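Local coordinates for protein choline kinase (Streptococcus pneumoniae, PDB 4R78) that probably phosphorylates choline as a bacterial kinase of protein kinase-like fold, and is seen here with AMP bound, at residues L273-V276 / Y277-Q281. Residues are numbered along the deposited sequence; the frame is centred on the assembly and turned at random.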
loop_
_atom_site.group_PDB
_atom_site.type_symbol
_atom_site.label_atom_id
_atom_site.label_comp_id
_atom_site.label_asym_id
_atom_site.label_seq_id
_atom_site.Cartn_x
_atom_site.Cartn_y
_atom_site.Cartn_z
ATOM N N LEU A 273 -2.404 -11.369 8.068
ATOM C CA LEU A 273 -1.163 -12.133 8.246
ATOM C C LEU A 273 0.034 -11.189 8.382
ATOM O O LEU A 273 0.912 -11.398 9.222
ATOM C CB LEU A 273 -0.962 -13.144 7.110
ATOM C CG LEU A 273 -1.978 -14.295 7.038
ATOM C CD1 LEU A 273 -1.864 -15.046 5.718
ATOM C CD2 LEU A 273 -1.840 -15.266 8.215
ATOM N N TRP A 274 0.039 -10.133 7.572
ATOM C CA TRP A 274 0.983 -9.024 7.724
ATOM C C TRP A 274 1.020 -8.515 9.173
ATOM O O TRP A 274 2.097 -8.257 9.721
ATOM C CB TRP A 274 0.593 -7.905 6.753
ATOM C CG TRP A 274 1.380 -6.615 6.855
ATOM C CD1 TRP A 274 2.515 -6.285 6.166
ATOM C CD2 TRP A 274 1.063 -5.481 7.671
ATOM N NE1 TRP A 274 2.925 -5.018 6.508
ATOM C CE2 TRP A 274 2.053 -4.499 7.429
ATOM C CE3 TRP A 274 0.036 -5.198 8.586
ATOM C CZ2 TRP A 274 2.055 -3.258 8.079
ATOM C CZ3 TRP A 274 0.033 -3.962 9.229
ATOM C CH2 TRP A 274 1.035 -3.006 8.968
ATOM N N THR A 275 -0.156 -8.394 9.792
ATOM C CA THR A 275 -0.273 -7.912 11.169
ATOM C C THR A 275 0.476 -8.817 12.140
ATOM O O THR A 275 1.254 -8.331 12.971
ATOM C CB THR A 275 -1.753 -7.785 11.600
ATOM O OG1 THR A 275 -2.421 -6.869 10.729
ATOM C CG2 THR A 275 -1.861 -7.266 13.033
ATOM N N VAL A 276 0.252 -10.124 12.024
ATOM C CA VAL A 276 0.925 -11.093 12.896
ATOM C C VAL A 276 2.441 -10.950 12.791
ATOM O O VAL A 276 3.134 -10.881 13.812
ATOM C CB VAL A 276 0.492 -12.544 12.589
ATOM C CG1 VAL A 276 1.202 -13.530 13.514
ATOM C CG2 VAL A 276 -1.006 -12.680 12.749
ATOM N N TYR A 277 2.945 -10.875 11.561
ATOM C CA TYR A 277 4.380 -10.750 11.331
ATOM C C TYR A 277 4.947 -9.454 11.919
ATOM O O TYR A 277 6.005 -9.467 12.566
ATOM C CB TYR A 277 4.685 -10.858 9.837
ATOM C CG TYR A 277 6.156 -10.787 9.493
ATOM C CD1 TYR A 277 7.094 -11.571 10.168
ATOM C CD2 TYR A 277 6.606 -9.948 8.478
ATOM C CE1 TYR A 277 8.450 -11.509 9.844
ATOM C CE2 TYR A 277 7.958 -9.876 8.150
ATOM C CZ TYR A 277 8.869 -10.660 8.834
ATOM O OH TYR A 277 10.207 -10.592 8.509
ATOM N N LYS A 278 4.250 -8.342 11.700
ATOM C CA LYS A 278 4.688 -7.062 12.253
ATOM C C LYS A 278 4.717 -7.074 13.777
ATOM O O LYS A 278 5.617 -6.491 14.398
ATOM C CB LYS A 278 3.821 -5.911 11.731
ATOM C CG LYS A 278 4.116 -5.518 10.284
ATOM C CD LYS A 278 5.454 -4.789 10.184
ATOM C CE LYS A 278 5.669 -4.161 8.822
ATOM N NZ LYS A 278 6.981 -3.448 8.796
ATOM N N GLU A 279 3.743 -7.746 14.385
ATOM C CA GLU A 279 3.701 -7.826 15.840
ATOM C C GLU A 279 4.812 -8.712 16.399
ATOM O O GLU A 279 5.337 -8.435 17.478
ATOM C CB GLU A 279 2.317 -8.249 16.335
ATOM C CG GLU A 279 1.250 -7.186 16.072
ATOM C CD GLU A 279 -0.063 -7.473 16.767
ATOM O OE1 GLU A 279 -0.440 -8.657 16.878
ATOM O OE2 GLU A 279 -0.728 -6.511 17.205
ATOM N N GLU A 280 5.191 -9.753 15.656
ATOM C CA GLU A 280 6.324 -10.602 16.051
ATOM C C GLU A 280 7.637 -9.822 16.104
ATOM O O GLU A 280 8.558 -10.195 16.831
ATOM C CB GLU A 280 6.451 -11.817 15.127
ATOM C CG GLU A 280 5.341 -12.824 15.329
ATOM C CD GLU A 280 5.603 -14.187 14.705
ATOM O OE1 GLU A 280 6.552 -14.347 13.910
ATOM O OE2 GLU A 280 4.830 -15.111 15.022
ATOM N N GLN A 281 7.711 -8.734 15.340
ATOM C CA GLN A 281 8.889 -7.867 15.343
ATOM C C GLN A 281 8.818 -6.767 16.405
ATOM O O GLN A 281 9.729 -5.941 16.507
ATOM C CB GLN A 281 9.129 -7.278 13.953
ATOM C CG GLN A 281 9.381 -8.331 12.885
ATOM C CD GLN A 281 9.285 -7.767 11.495
ATOM O OE1 GLN A 281 8.287 -7.965 10.801
ATOM N NE2 GLN A 281 10.320 -7.052 11.075
#
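The methylenes of Lys-278 lie over one face of the Trp-274 indole, with CG displaced toward the rim. This CG sits 3.9 Å from the centroid of the six-membered ring of Trp-274, 19° off the ring normal, which makes a CH-pi contact. Further along the same chain, CE of Lys-278 comes to 3.7 Å from NE1 of Trp-274. The lysine chain bends at chi2 (-72°), and this turn keeps its methylenes running across the indole. Trp-271 meets the indole edge-to-face, the Phe-285 ring lies nearly parallel to it, and a bound MES molecule, probably from the crystallisation liquor, is also close by. On the Tyr-277 ring, the amide oxygen OE1 of Gln-281 rests over the centre of one face, 3.2 Å above the plane.

Leu-273 to Glu-280 form the last two turns of the alpha-helix 257-280, in the helical part of a protein kinase-like fold. Regular i to i+4 backbone bonds join the turns. Tyr-277 N donates to Leu-273 O at 3.1 Å, and Lys-278 N to Trp-274 O at 2.9 Å. Glu-279 N donates to Thr-275 O and Glu-280 N to Val-276 O. At the end of the helix Gln-281 N makes weak bonds to the carbonyls of Tyr-277 and Lys-278.

Thr-275 and Glu-279 lie side by side and point the same way. With CG2 anti to the backbone N, the methyl of Thr-275 is turned to the Glu-279 side and reaches its CD at 4.1 Å. OG1 of Thr-275 bonds back to Trp-271 O, while OE2 of Glu-279 accepts from Phe-285 N and ties the helix end to the following loop. Tyr-277 OH is hydrogen-bonded to Gly-70 O, and Glu-280 uses both carboxylate oxygens, OE1 for Glu-161 N and OE2 for Glu-162 N.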